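Local atomic coordinates of tryptophan synthase alpha chain (Chlamydia trachomatis, PDB entry 6V82), a protein that probably cleaves indoleglycerol phosphate to indole and glyceraldehyde 3-phosphate, as the alpha subunit of tryptophan synthase, in the last step of tryptophan biosynthesis. Residues G170-P176 against L200-R206; K12-Y17 against D222-K227; L109-K113 against D140-L146. One frame throughout, in Å; residues are numbered along the deposited sequence.

Contact 1 (G170-P176 against L200-R206); sequences GFLYYIP and LPIVDRR
Arg205 lies over one face of the Tyr173 ring. Its CD is 3.8 Å from the ring centroid, a CH-pi contact. Its NH1 is displaced toward the rim and comes 3.2 Å from CZ of Tyr173. The guanidinium and ring planes are 55° apart, so this cation-pi contact is not a flat stack. CG of Arg205 leaves anti to the backbone N (chi1 -177°), and a bend at chi2 then brings CD across the ring. The opposite face of the ring is met over its centre by CE1 of Phe171, so the tyrosine is sandwiched. Both polar ends converge on Glu44, a predicted proton acceptor. Tyr173 OH hydrogen-bonds to it and Arg205 NH1 forms a salt bridge, consistent with a second shell that positions this acid.

Val203 runs beside Tyr173 on the same face of the sheet. Its CG1 is 3.9 Å from Tyr173 CE1, and its CG2 is 3.7 Å from Phe171 CD1. On the other face Ile202 serves two neighbours. Its CD1 packs 3.7 Å from Leu172 CB, and its CG2 packs 3.6 Å from Tyr174 CB. Between the two faces, four backbone hydrogen bonds join the strands in parallel register.

At the far end Asp204 OD1 takes the backbone N-H of Arg206, an Asx turn. OD2 forms a salt bridge with Arg206 NH1 and a hydrogen bond with the hydroxyl of Tyr220. Poorly ordered Pro176 crosses both side chains at about a right angle, its CG meeting Arg206 NH1 and its CD meeting Asp204 OD1.

These are two adjacent strands of the TIM barrel. Helix 187-198 lies in the crossover between them and packs on Leu172, Tyr174 and Ile202. Strand 147-153 flanks 172-175 on its other edge, and helix 211-218 touches Asp204 and Arg206.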
loop_
_atom_site.group_PDB
_atom_site.type_symbol
_atom_site.label_atom_id
_atom_site.label_comp_id
_atom_site.label_asym_id
_atom_site.label_seq_id
_atom_site.Cartn_x
_atom_site.Cartn_y
_atom_site.Cartn_z
ATOM N N GLY A 170 30.638 49.581 7.043
ATOM C CA GLY A 170 29.867 50.213 5.989
ATOM C C GLY A 170 28.483 50.680 6.411
ATOM O O GLY A 170 28.278 51.869 6.682
ATOM N N PHE A 171 27.522 49.755 6.441
ATOM C CA PHE A 171 26.176 50.044 6.917
ATOM C C PHE A 171 25.538 48.725 7.323
ATOM O O PHE A 171 26.022 47.645 6.972
ATOM C CB PHE A 171 25.336 50.756 5.857
ATOM C CG PHE A 171 25.003 49.889 4.676
ATOM C CD1 PHE A 171 23.776 49.257 4.588
ATOM C CD2 PHE A 171 25.929 49.694 3.661
ATOM C CE1 PHE A 171 23.466 48.448 3.504
ATOM C CE2 PHE A 171 25.627 48.886 2.572
ATOM C CZ PHE A 171 24.390 48.263 2.496
ATOM N N LEU A 172 24.445 48.829 8.072
ATOM C CA LEU A 172 23.689 47.680 8.555
ATOM C C LEU A 172 22.324 47.655 7.897
ATOM O O LEU A 172 21.634 48.679 7.842
ATOM C CB LEU A 172 23.506 47.723 10.067
ATOM C CG LEU A 172 24.590 47.056 10.890
ATOM C CD1 LEU A 172 24.339 47.358 12.355
ATOM C CD2 LEU A 172 24.588 45.561 10.636
ATOM N N TYR A 173 21.938 46.490 7.407
ATOM C CA TYR A 173 20.560 46.282 7.018
ATOM C C TYR A 173 19.722 45.980 8.252
ATOM O O TYR A 173 20.171 45.315 9.189
ATOM C CB TYR A 173 20.447 45.136 6.029
ATOM C CG TYR A 173 20.752 45.488 4.601
ATOM C CD1 TYR A 173 20.045 46.481 3.949
ATOM C CD2 TYR A 173 21.710 44.781 3.884
ATOM C CE1 TYR A 173 20.303 46.785 2.631
ATOM C CE2 TYR A 173 21.970 45.070 2.567
ATOM C CZ TYR A 173 21.264 46.076 1.944
ATOM O OH TYR A 173 21.521 46.380 0.627
ATOM N N TYR A 174 18.489 46.472 8.236
ATOM C CA TYR A 174 17.555 46.309 9.337
ATOM C C TYR A 174 16.249 45.759 8.789
ATOM O O TYR A 174 15.732 46.274 7.794
ATOM C CB TYR A 174 17.326 47.642 10.045
ATOM C CG TYR A 174 16.589 47.499 11.334
ATOM C CD1 TYR A 174 15.204 47.564 11.365
ATOM C CD2 TYR A 174 17.269 47.281 12.523
ATOM C CE1 TYR A 174 14.511 47.424 12.540
ATOM C CE2 TYR A 174 16.583 47.140 13.717
ATOM C CZ TYR A 174 15.197 47.213 13.718
ATOM O OH TYR A 174 14.480 47.074 14.888
ATOM N N ILE A 175 15.731 44.706 9.419
ATOM C CA ILE A 175 14.456 44.107 9.018
ATOM C C ILE A 175 13.433 44.348 10.117
ATOM O O ILE A 175 13.342 43.542 11.052
ATOM C CB ILE A 175 14.583 42.601 8.752
ATOM C CG1 ILE A 175 15.939 42.259 8.147
ATOM C CG2 ILE A 175 13.463 42.142 7.841
ATOM C CD1 ILE A 175 16.182 40.776 8.055
ATOM N N PRO A 176 12.650 45.416 10.056
ATOM C CA PRO A 176 11.734 45.734 11.158
ATOM C C PRO A 176 10.464 44.889 11.117
ATOM O O PRO A 176 10.218 44.127 10.180
ATOM C CB PRO A 176 11.426 47.219 10.943
ATOM C CG PRO A 176 11.612 47.427 9.478
ATOM C CD PRO A 176 12.682 46.471 9.027
ATOM N N LEU A 200 26.709 53.447 12.570
ATOM C CA LEU A 200 26.758 53.094 11.163
ATOM C C LEU A 200 25.400 53.459 10.584
ATOM O O LEU A 200 24.408 53.498 11.322
ATOM C CB LEU A 200 27.026 51.592 10.945
ATOM C CG LEU A 200 28.393 50.960 11.239
ATOM C CD1 LEU A 200 28.322 49.442 11.069
ATOM C CD2 LEU A 200 29.488 51.544 10.344
ATOM N N PRO A 201 25.321 53.745 9.285
ATOM C CA PRO A 201 24.001 53.948 8.675
ATOM C C PRO A 201 23.175 52.669 8.756
ATOM O O PRO A 201 23.697 51.560 8.611
ATOM C CB PRO A 201 24.325 54.328 7.225
ATOM C CG PRO A 201 25.785 54.671 7.218
ATOM C CD PRO A 201 26.407 53.863 8.303
ATOM N N ILE A 202 21.879 52.831 9.018
ATOM C CA ILE A 202 20.949 51.715 9.132
ATOM C C ILE A 202 19.966 51.826 7.978
ATOM O O ILE A 202 19.284 52.850 7.832
ATOM C CB ILE A 202 20.214 51.716 10.478
ATOM C CG1 ILE A 202 21.201 51.918 11.622
ATOM C CG2 ILE A 202 19.479 50.416 10.671
ATOM C CD1 ILE A 202 22.262 50.865 11.691
ATOM N N VAL A 203 19.893 50.784 7.156
ATOM C CA VAL A 203 19.056 50.787 5.964
ATOM C C VAL A 203 17.938 49.770 6.140
ATOM O O VAL A 203 18.200 48.593 6.422
ATOM C CB VAL A 203 19.875 50.491 4.696
ATOM C CG1 VAL A 203 18.957 50.391 3.479
ATOM C CG2 VAL A 203 20.925 51.565 4.501
ATOM N N ASP A 204 16.696 50.232 5.973
ATOM C CA ASP A 204 15.535 49.352 5.927
ATOM C C ASP A 204 15.649 48.390 4.745
ATOM O O ASP A 204 15.710 48.813 3.582
ATOM C CB ASP A 204 14.260 50.190 5.819
ATOM C CG ASP A 204 12.993 49.409 6.169
ATOM O OD1 ASP A 204 12.906 48.204 5.839
ATOM O OD2 ASP A 204 12.076 50.017 6.775
ATOM N N ARG A 205 15.656 47.095 5.052
ATOM C CA ARG A 205 15.858 46.025 4.083
ATOM C C ARG A 205 14.612 45.723 3.250
ATOM O O ARG A 205 14.684 44.906 2.327
ATOM C CB ARG A 205 16.328 44.774 4.841
ATOM C CG ARG A 205 16.669 43.522 4.021
ATOM C CD ARG A 205 17.850 43.707 3.090
ATOM N NE ARG A 205 18.163 42.463 2.385
ATOM C CZ ARG A 205 19.022 42.361 1.367
ATOM N NH1 ARG A 205 19.681 43.436 0.921
ATOM N NH2 ARG A 205 19.224 41.177 0.789
ATOM N N ARG A 206 13.477 46.366 3.518
ATOM C CA ARG A 206 12.253 45.985 2.827
ATOM C C ARG A 206 12.295 46.385 1.353
ATOM O O ARG A 206 12.937 47.363 0.960
ATOM C CB ARG A 206 11.038 46.599 3.510
ATOM C CG ARG A 206 10.698 48.019 3.109
ATOM C CD ARG A 206 9.348 48.408 3.710
ATOM N NE ARG A 206 9.453 48.905 5.084
ATOM C CZ ARG A 206 9.449 48.150 6.183
ATOM N NH1 ARG A 206 9.547 48.729 7.371
ATOM N NH2 ARG A 206 9.351 46.827 6.107
#

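Contact 2 (K12-Y17 against D222-K227)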
loop_
_atom_site.group_PDB
_atom_site.type_symbol
_atom_site.label_atom_id
_atom_site.label_comp_id
_atom_site.label_asym_id
_atom_site.label_seq_id
_atom_site.Cartn_x
_atom_site.Cartn_y
_atom_site.Cartn_z
ATOM N N LYS A 12 20.087 59.543 2.300
ATOM C CA LYS A 12 18.954 58.933 1.604
ATOM C C LYS A 12 19.381 58.378 0.238
ATOM O O LYS A 12 19.096 58.936 -0.824
ATOM C CB LYS A 12 17.803 59.937 1.466
ATOM C CG LYS A 12 17.533 60.756 2.732
ATOM C CD LYS A 12 16.256 61.593 2.615
ATOM C CE LYS A 12 16.106 62.234 1.231
ATOM N NZ LYS A 12 17.211 63.179 0.879
ATOM N N LEU A 13 20.063 57.241 0.309
ATOM C CA LEU A 13 20.623 56.563 -0.849
ATOM C C LEU A 13 19.663 55.498 -1.380
ATOM O O LEU A 13 18.830 54.955 -0.653
ATOM C CB LEU A 13 21.957 55.917 -0.479
ATOM C CG LEU A 13 22.984 56.837 0.180
ATOM C CD1 LEU A 13 24.291 56.088 0.357
ATOM C CD2 LEU A 13 23.195 58.110 -0.649
ATOM N N CYS A 14 19.791 55.196 -2.664
ATOM C CA CYS A 14 19.017 54.131 -3.283
ATOM C C CYS A 14 19.948 52.980 -3.625
ATOM O O CYS A 14 20.909 53.164 -4.378
ATOM C CB CYS A 14 18.303 54.608 -4.544
ATOM S SG CYS A 14 17.712 53.200 -5.537
ATOM N N ILE A 15 19.654 51.797 -3.089
ATOM C CA ILE A 15 20.373 50.570 -3.428
ATOM C C ILE A 15 19.570 49.813 -4.478
ATOM O O ILE A 15 18.355 49.618 -4.324
ATOM C CB ILE A 15 20.608 49.692 -2.187
ATOM C CG1 ILE A 15 21.289 50.491 -1.070
ATOM C CG2 ILE A 15 21.411 48.454 -2.559
ATOM C CD1 ILE A 15 21.336 49.761 0.269
ATOM N N GLY A 16 20.242 49.396 -5.548
ATOM C CA GLY A 16 19.596 48.647 -6.606
ATOM C C GLY A 16 20.176 47.256 -6.756
ATOM O O GLY A 16 21.400 47.094 -6.837
ATOM N N TYR A 17 19.308 46.245 -6.778
ATOM C CA TYR A 17 19.732 44.858 -6.907
ATOM C C TYR A 17 19.737 44.417 -8.363
ATOM O O TYR A 17 18.803 44.711 -9.113
ATOM C CB TYR A 17 18.815 43.918 -6.123
ATOM C CG TYR A 17 19.203 42.474 -6.332
ATOM C CD1 TYR A 17 20.238 41.906 -5.605
ATOM C CD2 TYR A 17 18.556 41.686 -7.282
ATOM C CE1 TYR A 17 20.607 40.591 -5.807
ATOM C CE2 TYR A 17 18.916 40.377 -7.488
ATOM C CZ TYR A 17 19.943 39.830 -6.754
ATOM O OH TYR A 17 20.318 38.516 -6.963
ATOM N N ASP A 222 18.407 55.322 6.412
ATOM C CA ASP A 222 19.435 56.035 5.664
ATOM C C ASP A 222 19.428 55.692 4.179
ATOM O O ASP A 222 20.128 56.342 3.400
ATOM C CB ASP A 222 20.809 55.745 6.271
ATOM C CG ASP A 222 20.930 56.275 7.684
ATOM O OD1 ASP A 222 20.754 57.499 7.865
ATOM O OD2 ASP A 222 21.165 55.472 8.614
ATOM N N GLY A 223 18.655 54.696 3.773
ATOM C CA GLY A 223 18.475 54.408 2.364
ATOM C C GLY A 223 17.360 53.404 2.206
ATOM O O GLY A 223 16.830 52.876 3.186
ATOM N N PHE A 224 17.005 53.146 0.953
ATOM C CA PHE A 224 16.052 52.095 0.626
ATOM C C PHE A 224 16.641 51.218 -0.468
ATOM O O PHE A 224 17.508 51.653 -1.233
ATOM C CB PHE A 224 14.693 52.668 0.183
ATOM C CG PHE A 224 14.749 53.429 -1.105
ATOM C CD1 PHE A 224 15.143 54.758 -1.122
ATOM C CD2 PHE A 224 14.402 52.821 -2.300
ATOM C CE1 PHE A 224 15.193 55.464 -2.311
ATOM C CE2 PHE A 224 14.446 53.523 -3.492
ATOM C CZ PHE A 224 14.842 54.844 -3.498
ATOM N N ILE A 225 16.177 49.976 -0.537
ATOM C CA ILE A 225 16.662 49.028 -1.527
ATOM C C ILE A 225 15.517 48.661 -2.462
ATOM O O ILE A 225 14.395 48.392 -2.016
ATOM C CB ILE A 225 17.285 47.783 -0.865
ATOM C CG1 ILE A 225 17.683 46.755 -1.925
ATOM C CG2 ILE A 225 16.351 47.164 0.155
ATOM C CD1 ILE A 225 18.512 45.607 -1.364
ATOM N N VAL A 226 15.798 48.696 -3.759
ATOM C CA VAL A 226 14.911 48.186 -4.796
ATOM C C VAL A 226 15.422 46.789 -5.133
ATOM O O VAL A 226 16.366 46.632 -5.916
ATOM C CB VAL A 226 14.909 49.092 -6.030
ATOM C CG1 VAL A 226 14.006 48.522 -7.097
ATOM C CG2 VAL A 226 14.525 50.518 -5.658
ATOM N N LYS A 227 14.811 45.768 -4.538
ATOM C CA LYS A 227 15.290 44.397 -4.689
ATOM C C LYS A 227 14.708 43.700 -5.915
ATOM O O LYS A 227 15.449 43.089 -6.691
ATOM C CB LYS A 227 14.962 43.586 -3.431
ATOM C CG LYS A 227 15.385 42.124 -3.494
ATOM C CD LYS A 227 16.900 42.009 -3.664
ATOM C CE LYS A 227 17.349 40.555 -3.810
ATOM N NZ LYS A 227 17.274 39.756 -2.541
HETATM O O HOH W 1 15.844 44.234 -8.966
#
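Tyr17 and Lys227 meet where the first and last strands of the TIM barrel pair. Strands 13-19 and 223-226 run parallel, and their backbone bonds close the eight-stranded ring.

Tyr17 can be followed outward. Its CB is 3.5 Å from the carbonyl O of Lys227. CG comes next, 3.6 Å from CD of Lys227. Of the ring atoms beyond, CD2 is near Lys227 O and CD1 near Lys227 CE. The lysine chain runs alongside in the same direction. Its CE stands over the middle of one face, 3.6 Å from the centroid of the Tyr17 ring, as a CH-pi contact. NZ of Lys227 is farther out over the same face, 4.8 Å from that centroid, in a cation-pi contact. At the tip, Tyr17 OH is hydrogen-bonded to Thr19 and His63. Lys227 NZ forms a salt bridge to Asp55, a predicted proton acceptor, so the ring flanks a side chain that reaches the probable active site.

Ile15 and Ile225 pack together on the barrel interior and both touch Glu44. On the opposite face Phe224 turns its ring over Cys14. Its CG takes the cramped place between backbone N and carbonyl carbon (chi1 66°), which swings the ring across. CZ of Phe224 is 3.6 Å from Cys14 CB, and Cys14 SG meets the ring obliquely in a sulfur-aromatic contact. Helix 211-218 packs on this phenylalanine from outside.

Past the last direct backbone bond, from Tyr17 N to Val226 O, a water continues the pairing. It donates to Tyr17 O at 3.0 Å and to Lys227 O at 2.6 Å.

Contact 3 (L109-K113 against D140-L146)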
loop_
_atom_site.group_PDB
_atom_site.type_symbol
_atom_site.label_atom_id
_atom_site.label_comp_id
_atom_site.label_asym_id
_atom_site.label_seq_id
_atom_site.Cartn_x
_atom_site.Cartn_y
_atom_site.Cartn_z
ATOM N N LEU A 109 38.829 36.364 -2.418
ATOM C CA LEU A 109 38.324 37.576 -1.777
ATOM C C LEU A 109 39.159 38.790 -2.165
ATOM O O LEU A 109 38.612 39.855 -2.479
ATOM C CB LEU A 109 38.307 37.402 -0.262
ATOM C CG LEU A 109 37.303 36.377 0.262
ATOM C CD1 LEU A 109 37.372 36.323 1.775
ATOM C CD2 LEU A 109 35.878 36.688 -0.225
ATOM N N ARG A 110 40.489 38.645 -2.151
ATOM C CA ARG A 110 41.364 39.712 -2.621
ATOM C C ARG A 110 41.081 40.060 -4.074
ATOM O O ARG A 110 41.048 41.242 -4.436
ATOM C CB ARG A 110 42.831 39.318 -2.448
ATOM C CG ARG A 110 43.322 39.462 -1.020
ATOM C CD ARG A 110 44.811 39.240 -0.908
ATOM N NE ARG A 110 45.139 37.842 -1.147
ATOM C CZ ARG A 110 45.554 37.011 -0.203
ATOM N NH1 ARG A 110 45.822 35.743 -0.507
ATOM N NH2 ARG A 110 45.713 37.460 1.040
ATOM N N ARG A 111 40.866 39.049 -4.922
ATOM C CA ARG A 111 40.553 39.334 -6.319
ATOM C C ARG A 111 39.235 40.090 -6.448
ATOM O O ARG A 111 39.100 40.957 -7.321
ATOM C CB ARG A 111 40.535 38.033 -7.133
ATOM C CG ARG A 111 41.912 37.358 -7.259
ATOM C CD ARG A 111 41.814 35.978 -7.931
ATOM N NE ARG A 111 41.614 36.102 -9.374
ATOM C CZ ARG A 111 40.816 35.326 -10.110
ATOM N NH1 ARG A 111 40.101 34.350 -9.538
ATOM N NH2 ARG A 111 40.718 35.545 -11.425
ATOM N N LEU A 112 38.263 39.805 -5.579
ATOM C CA LEU A 112 37.011 40.561 -5.598
ATOM C C LEU A 112 37.251 42.027 -5.249
ATOM O O LEU A 112 36.781 42.934 -5.949
ATOM C CB LEU A 112 36.012 39.948 -4.622
ATOM C CG LEU A 112 35.266 38.676 -5.002
ATOM C CD1 LEU A 112 34.582 38.135 -3.749
ATOM C CD2 LEU A 112 34.249 38.954 -6.100
ATOM N N LYS A 113 37.969 42.269 -4.148
ATOM C CA LYS A 113 38.293 43.628 -3.737
ATOM C C LYS A 113 39.010 44.373 -4.852
ATOM O O LYS A 113 38.665 45.516 -5.176
ATOM C CB LYS A 113 39.153 43.594 -2.475
ATOM C CG LYS A 113 39.732 44.940 -2.099
ATOM C CD LYS A 113 39.254 45.417 -0.733
ATOM C CE LYS A 113 39.447 46.915 -0.565
ATOM N NZ LYS A 113 38.505 47.630 -1.486
ATOM N N ASP A 140 38.151 36.914 7.409
ATOM C CA ASP A 140 38.761 36.953 6.082
ATOM C C ASP A 140 38.362 38.212 5.317
ATOM O O ASP A 140 39.193 38.801 4.611
ATOM C CB ASP A 140 38.377 35.701 5.288
ATOM C CG ASP A 140 39.166 34.449 5.713
ATOM O OD1 ASP A 140 39.903 34.495 6.724
ATOM O OD2 ASP A 140 39.042 33.406 5.027
ATOM N N LEU A 141 37.097 38.638 5.436
ATOM C CA LEU A 141 36.652 39.872 4.788
ATOM C C LEU A 141 37.417 41.072 5.323
ATOM O O LEU A 141 37.926 41.898 4.552
ATOM C CB LEU A 141 35.153 40.088 5.002
ATOM C CG LEU A 141 34.154 39.240 4.221
ATOM C CD1 LEU A 141 32.744 39.773 4.459
ATOM C CD2 LEU A 141 34.476 39.239 2.746
ATOM N N LEU A 142 37.499 41.184 6.651
ATOM C CA LEU A 142 38.210 42.301 7.260
ATOM C C LEU A 142 39.672 42.297 6.859
ATOM O O LEU A 142 40.258 43.355 6.616
ATOM C CB LEU A 142 38.079 42.240 8.775
ATOM C CG LEU A 142 36.691 42.569 9.301
ATOM C CD1 LEU A 142 36.719 42.612 10.813
ATOM C CD2 LEU A 142 36.253 43.893 8.732
ATOM N N ALA A 143 40.273 41.106 6.765
ATOM C CA ALA A 143 41.699 41.007 6.476
ATOM C C ALA A 143 42.038 41.568 5.102
ATOM O O ALA A 143 43.144 42.080 4.901
ATOM C CB ALA A 143 42.159 39.551 6.586
ATOM N N VAL A 144 41.104 41.494 4.149
ATOM C CA VAL A 144 41.364 41.980 2.802
ATOM C C VAL A 144 40.731 43.337 2.531
ATOM O O VAL A 144 40.873 43.858 1.419
ATOM C CB VAL A 144 40.902 40.957 1.744
ATOM C CG1 VAL A 144 41.427 39.567 2.085
ATOM C CG2 VAL A 144 39.400 40.955 1.630
ATOM N N GLY A 145 40.043 43.932 3.506
ATOM C CA GLY A 145 39.484 45.261 3.338
ATOM C C GLY A 145 38.082 45.327 2.765
ATOM O O GLY A 145 37.658 46.409 2.332
ATOM N N LEU A 146 37.355 44.216 2.731
ATOM C CA LEU A 146 35.960 44.233 2.334
ATOM C C LEU A 146 35.093 44.483 3.558
ATOM O O LEU A 146 35.409 44.036 4.664
ATOM C CB LEU A 146 35.566 42.914 1.669
ATOM C CG LEU A 146 36.272 42.560 0.366
ATOM C CD1 LEU A 146 36.069 41.089 0.035
ATOM C CD2 LEU A 146 35.764 43.434 -0.762
#
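Leu109, Lys113 and Val144 carry most of this contact between helix 106-115 and the end of helix 136-144. The two short helical segments cross at -48°. Their axes approach to 9.9 Å, and no hydrogen bond links them. The contact lies away from the predicted catalytic acids.

Leu109 has the most surface buried. Its two methyls divide the opposing helix between them. CD1 touches Asp140 CB at 3.7 Å, while CD2 meets CD2 of Leu141 at 4.2 Å. Leu109 crosses both of these side chains at about a right angle. Its backbone O is also 3.8 Å from CD1 of Leu146.

Val144 points toward helix 106-115 and straddles two of its residues. One methyl, CG1, lies 3.6 Å from CG of Arg110. The other, CG2, rests on CB of Leu109. The aliphatic root of Arg110 thus does the packing.

Lys113 reaches across the helix end. An extended first torsion (chi1 170°) and a bend at chi2 (119°) together carry its chain to the opposing carbonyls. CD is 3.1 Å from Val144 O, and CE is 3.4 Å from Gly145 O. CD and CE come closer to these oxygens than NZ does, and no hydrogen bond forms. Near the root, Lys113 CB packs on CD2 of Leu146.

The lysine passes over a Schellman motif at Gly145, whose phi is positive. Its two bonds run from Leu146 N to Leu141 O and from Gly145 N to Leu142 O. Leu141 O also takes Val144 N, from the opposite face of its plane.

Neighbouring helices pack side by side in the outer layer of a TIM barrel. Here they are helices 106-115 and 136-144, which precede strands 119-122 and 147-153.

All three contacts belong to one TIM barrel. Contacts 1 and 2 are in its parallel sheet, with centres about 10 Å apart. They touch where Ile202 N probably hydrogen-bonds to Asp222 OD2, linking strand 202-205 to the residue before strand 223-226. Contact 3 is in the outer helices, about 22 Å from contact 1 and 23 Å from contact 2, centre to centre. Along the chain, contact 2 spans the others: it opens at 12-17 and closes at 222-227, with contact 3 and then contact 1 completed in between. The barrel wall thus brings distant sequence to the predicted acids, while contact 3 joins two neighbouring helices of the outer layer.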